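Local structure of transcriptional regulator of the TetR/AcrR family (Thermobifida fusca YX, 3DCF) at residues A[90-95]-A[150-155]; A[112-117]-A[203-207]. The protein probably binds DNA at regulatory sites through an N-terminal helix-turn-helix and represses transcription. One frame throughout, in Å; residues are numbered along the deposited sequence.

Interaction 1 of 2, residues A[90-95]-A[150-155]; sequences ALERFH and EYTEIM
F94 and Y151 form an edge-to-face aromatic pair at the centre of a buried, nearly parallel helix packing, in which helix 75-98 lies beside helix 138-164 in the all-helical body of this TetR-type regulator. The short axes run 10.8 Å apart at 9°, and 482 Å² of surface is buried between the segments. The edge of the Y151 ring is directed at one face of F94: the planes stand at 70°, and Y151 CD1 sits over the middle of the phenylalanine ring. F94 CG lies anti to the backbone N (chi1 -150°), which carries the ring across to helix 138-164. There I154 CD1 meets the ring's edge, 3.9 Å from F94 CD2, while the side chain of selenomethionine M155, bent at its last torsion, brings CE to F94 CZ. L111 of helix 104-121 also packs on F94. Shortening F94 to an alanine would probably open a gap between the helices, leaving the Y151 edge without an aromatic face and M155 CE without its partner here. At one end of the tyrosine its OH abuts A90 CB. On the more exposed side, I154 CD1 makes a CH-pi contact with H95, 3.5 Å from the ring centroid and close to the ring normal. H95 ND1 in turn donates to L91 O (3.3 Å) from above the carbonyl plane, on the face opposite H95 N; this long, bent bond probably limits the imidazole's rotation. E150 crosses L91 at about a right angle, bringing OE1 beside both leucine methyls. No hydrogen bond links the two segments, and H95 NE2 stays 4.7 Å from E150 OE1, consistent with a weak electrostatic influence at most. Cohesion across the helices therefore rests on ring, methyl and CH-pi packing.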
# COMPACT_ATOMS: atom_id res chain seq x y z
N ALA A 90 14.24 10.56 -9.52
CA ALA A 90 13.13 9.69 -9.97
C ALA A 90 12.04 10.48 -10.69
O ALA A 90 11.52 10.05 -11.72
CB ALA A 90 12.53 8.91 -8.79
N LEU A 91 11.72 11.65 -10.14
CA LEU A 91 10.72 12.54 -10.71
C LEU A 91 11.19 13.17 -12.05
O LEU A 91 10.35 13.40 -12.93
CB LEU A 91 10.29 13.57 -9.66
CG LEU A 91 9.17 14.57 -9.94
CD1 LEU A 91 8.37 14.89 -8.67
CD2 LEU A 91 9.74 15.84 -10.62
N GLU A 92 12.50 13.43 -12.20
CA GLU A 92 13.07 13.92 -13.50
C GLU A 92 12.98 12.86 -14.60
O GLU A 92 12.70 13.18 -15.75
CB GLU A 92 14.53 14.39 -13.37
CG GLU A 92 14.71 15.74 -12.67
CD GLU A 92 16.17 16.24 -12.67
OE1 GLU A 92 16.98 15.83 -13.54
OE2 GLU A 92 16.50 17.06 -11.79
N ARG A 93 13.27 11.60 -14.24
CA ARG A 93 13.10 10.46 -15.16
C ARG A 93 11.64 10.22 -15.52
O ARG A 93 11.35 9.73 -16.60
CB ARG A 93 13.71 9.19 -14.58
CG ARG A 93 15.23 9.28 -14.40
CD ARG A 93 15.87 7.94 -14.11
NE ARG A 93 15.30 7.27 -12.94
CZ ARG A 93 15.62 7.49 -11.66
NH1 ARG A 93 16.52 8.40 -11.30
NH2 ARG A 93 14.98 6.79 -10.71
N PHE A 94 10.73 10.60 -14.61
CA PHE A 94 9.27 10.49 -14.83
C PHE A 94 8.80 11.56 -15.84
O PHE A 94 8.10 11.23 -16.82
CB PHE A 94 8.53 10.61 -13.48
CG PHE A 94 7.24 9.86 -13.42
CD1 PHE A 94 7.26 8.47 -13.26
CD2 PHE A 94 6.01 10.52 -13.49
CE1 PHE A 94 6.06 7.73 -13.17
CE2 PHE A 94 4.79 9.79 -13.41
CZ PHE A 94 4.83 8.39 -13.25
N HIS A 95 9.18 12.83 -15.61
CA HIS A 95 8.85 13.96 -16.52
C HIS A 95 9.34 13.76 -17.96
O HIS A 95 8.58 14.03 -18.91
CB HIS A 95 9.41 15.32 -16.02
CG HIS A 95 8.51 16.05 -15.07
ND1 HIS A 95 8.73 16.12 -13.71
CD2 HIS A 95 7.38 16.77 -15.31
CE1 HIS A 95 7.77 16.84 -13.15
NE2 HIS A 95 6.94 17.25 -14.10
N GLU A 150 2.78 15.74 -7.91
CA GLU A 150 3.35 15.87 -9.28
C GLU A 150 3.27 14.57 -10.06
O GLU A 150 2.82 14.60 -11.19
CB GLU A 150 4.79 16.37 -9.26
CG GLU A 150 4.93 17.83 -8.85
CD GLU A 150 6.38 18.29 -8.72
OE1 GLU A 150 7.26 17.74 -9.44
OE2 GLU A 150 6.62 19.22 -7.90
N TYR A 151 3.72 13.45 -9.46
CA TYR A 151 3.62 12.09 -10.05
C TYR A 151 2.20 11.77 -10.55
O TYR A 151 2.01 11.33 -11.70
CB TYR A 151 3.96 10.99 -9.02
CG TYR A 151 5.41 10.58 -8.87
CD1 TYR A 151 6.03 9.78 -9.86
CD2 TYR A 151 6.14 10.88 -7.71
CE1 TYR A 151 7.37 9.36 -9.72
CE2 TYR A 151 7.47 10.46 -7.55
CZ TYR A 151 8.08 9.70 -8.56
OH TYR A 151 9.38 9.29 -8.42
N THR A 152 1.24 11.98 -9.66
CA THR A 152 -0.18 11.70 -9.90
C THR A 152 -0.74 12.56 -11.03
O THR A 152 -1.38 12.04 -11.94
CB THR A 152 -1.04 11.90 -8.61
OG1 THR A 152 -0.40 11.29 -7.49
CG2 THR A 152 -2.43 11.28 -8.76
N GLU A 153 -0.46 13.86 -10.98
CA GLU A 153 -0.97 14.82 -11.97
C GLU A 153 -0.44 14.60 -13.39
O GLU A 153 -1.21 14.75 -14.35
CB GLU A 153 -0.81 16.27 -11.48
CG GLU A 153 -1.81 16.57 -10.32
CD GLU A 153 -1.50 17.83 -9.51
OE1 GLU A 153 -0.68 18.67 -9.94
OE2 GLU A 153 -2.09 17.99 -8.41
N ILE A 154 0.85 14.22 -13.52
CA ILE A 154 1.47 13.88 -14.82
C ILE A 154 0.73 12.69 -15.46
O ILE A 154 0.37 12.74 -16.64
CB ILE A 154 2.99 13.52 -14.71
CG1 ILE A 154 3.84 14.73 -14.29
CG2 ILE A 154 3.54 13.02 -16.04
CD1 ILE A 154 5.24 14.36 -13.82
N MSE A 155 0.50 11.65 -14.66
CA MSE A 155 -0.23 10.48 -15.12
C MSE A 155 -1.74 10.72 -15.31
O MSE A 155 -2.33 10.12 -16.21
CB MSE A 155 0.05 9.29 -14.21
CG MSE A 155 -0.66 8.03 -14.66
SE MSE A 155 0.20 6.41 -14.11
CE MSE A 155 1.88 6.61 -15.13

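Interaction 2 of 2, residues A[112-117]-A[203-207]; sequences LVEHTR and VEQIT
V203 sets its two methyls against helix 104-121 from helix 199-212, making a buried apolar helix crossing within the C-terminal domain. The short axes approach to 9.7 Å at a crossing angle of 134°, and T116 and V203 have the nearest CA atoms, 6.1 Å apart. In V203, CG1 is anti to the backbone N (chi1 173°) and CG2 anti to the carbonyl carbon, a staggering that divides the work: CG1 meets V113 CG1 at 3.8 Å, whereas CG2 meets T116 CG2 at 4.0 Å and also the aliphatic CG of R117. V113 has the same rotamer, and its other branch, CG2, lies 3.7 Å from T207 CG2, the two side chains crossing at about a right angle. T116 shows how a threonine can serve an apolar interface. Its OG1, beside the backbone N (chi1 -44°), donates to L112 O at 2.6 Å; with the hydroxyl turned back to its own helix, CG2, anti to the backbone N, is the branch that faces V203 and, more distantly, I206 CD1. L112 O also accepts from T116 N, on the opposite face of its plane. A184 of helix 173-185 touches T116 as well, while Y214 and T179 of the second subunit pack on L112 and I206, placing the crossing next to the dimer partner. With no hydrogen bond between the segments, methyl packing joins them, and the polar atom of T116 is satisfied within its own helix.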
# COMPACT_ATOMS: atom_id res chain seq x y z
N LEU A 112 5.06 3.17 -15.87
CA LEU A 112 4.85 2.07 -14.90
C LEU A 112 6.06 1.14 -14.74
O LEU A 112 6.37 0.71 -13.61
CB LEU A 112 3.60 1.26 -15.26
CG LEU A 112 2.26 1.99 -15.07
CD1 LEU A 112 1.09 1.19 -15.69
CD2 LEU A 112 1.98 2.31 -13.58
N VAL A 113 6.73 0.82 -15.85
CA VAL A 113 7.96 -0.02 -15.85
C VAL A 113 9.07 0.72 -15.09
O VAL A 113 9.79 0.12 -14.30
CB VAL A 113 8.48 -0.32 -17.29
CG1 VAL A 113 9.83 -1.06 -17.24
CG2 VAL A 113 7.44 -1.10 -18.10
N GLU A 114 9.19 2.02 -15.37
CA GLU A 114 10.17 2.90 -14.71
C GLU A 114 9.87 3.05 -13.21
O GLU A 114 10.79 2.95 -12.40
CB GLU A 114 10.17 4.29 -15.39
CG GLU A 114 11.03 5.38 -14.73
CD GLU A 114 12.45 4.92 -14.46
OE1 GLU A 114 13.12 4.39 -15.37
OE2 GLU A 114 12.90 5.09 -13.31
N HIS A 115 8.61 3.30 -12.87
CA HIS A 115 8.17 3.49 -11.48
C HIS A 115 8.40 2.25 -10.61
O HIS A 115 8.97 2.36 -9.52
CB HIS A 115 6.70 3.94 -11.42
CG HIS A 115 6.22 4.29 -10.05
ND1 HIS A 115 6.66 5.41 -9.37
CD2 HIS A 115 5.33 3.68 -9.23
CE1 HIS A 115 6.07 5.47 -8.19
NE2 HIS A 115 5.26 4.43 -8.08
N THR A 116 8.02 1.08 -11.13
CA THR A 116 8.21 -0.21 -10.44
C THR A 116 9.69 -0.56 -10.28
O THR A 116 10.09 -1.03 -9.21
CB THR A 116 7.48 -1.35 -11.17
OG1 THR A 116 6.17 -0.92 -11.55
CG2 THR A 116 7.37 -2.58 -10.27
N ARG A 117 10.49 -0.35 -11.34
CA ARG A 117 11.97 -0.52 -11.29
C ARG A 117 12.57 0.32 -10.17
O ARG A 117 13.41 -0.16 -9.41
CB ARG A 117 12.67 -0.13 -12.62
CG ARG A 117 12.75 -1.21 -13.71
CD ARG A 117 13.72 -0.78 -14.85
NE ARG A 117 13.23 0.37 -15.64
CZ ARG A 117 13.93 1.10 -16.53
NH1 ARG A 117 15.23 0.85 -16.79
NH2 ARG A 117 13.34 2.11 -17.17
N VAL A 203 8.84 -6.87 -12.49
CA VAL A 203 8.46 -5.65 -13.23
C VAL A 203 7.70 -5.99 -14.52
O VAL A 203 6.65 -5.39 -14.81
CB VAL A 203 9.70 -4.76 -13.56
CG1 VAL A 203 9.31 -3.58 -14.48
CG2 VAL A 203 10.37 -4.25 -12.25
N GLU A 204 8.21 -6.96 -15.27
CA GLU A 204 7.62 -7.40 -16.55
C GLU A 204 6.20 -7.97 -16.35
O GLU A 204 5.29 -7.59 -17.09
CB GLU A 204 8.52 -8.45 -17.22
CG GLU A 204 8.23 -8.76 -18.70
CD GLU A 204 7.00 -9.61 -18.95
OE1 GLU A 204 6.80 -10.62 -18.22
OE2 GLU A 204 6.24 -9.28 -19.89
N GLN A 205 6.05 -8.87 -15.37
CA GLN A 205 4.75 -9.51 -15.08
C GLN A 205 3.68 -8.55 -14.53
O GLN A 205 2.52 -8.60 -14.97
CB GLN A 205 4.94 -10.73 -14.16
CG GLN A 205 5.65 -11.89 -14.84
CD GLN A 205 5.82 -13.13 -13.96
OE1 GLN A 205 5.13 -13.32 -12.95
NE2 GLN A 205 6.74 -13.99 -14.36
N ILE A 206 4.08 -7.67 -13.59
CA ILE A 206 3.19 -6.63 -13.03
C ILE A 206 2.69 -5.71 -14.15
O ILE A 206 1.49 -5.50 -14.26
CB ILE A 206 3.88 -5.80 -11.91
CG1 ILE A 206 4.01 -6.63 -10.63
CG2 ILE A 206 3.08 -4.52 -11.58
CD1 ILE A 206 4.84 -5.96 -9.53
N THR A 207 3.61 -5.19 -14.97
CA THR A 207 3.24 -4.29 -16.09
C THR A 207 2.42 -5.01 -17.20
O THR A 207 1.57 -4.39 -17.85
CB THR A 207 4.47 -3.53 -16.68
OG1 THR A 207 5.42 -4.47 -17.20
CG2 THR A 207 5.13 -2.66 -15.61

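Helix 104-121 connects the two contacts: it carries one segment of interaction 2 and follows helix 75-98 of interaction 1, their centres being about 15 Å apart. R93 and E114 bridge them by a salt link, R93 NE to E114 OE2 at 3.3 Å, and the rings of Y151 and H115 meet edge-to-face. Both contacts are mainly buried, each with one exposed residue at its margin, H95 or R117. Interaction 1 is larger, nearly parallel and aromatic; interaction 2 is smaller, obliquely crossed, nearer antiparallel than parallel, and built from branched aliphatic and threonine methyls. Interaction 1 is untouched by the other subunit, whereas interaction 2 borders it.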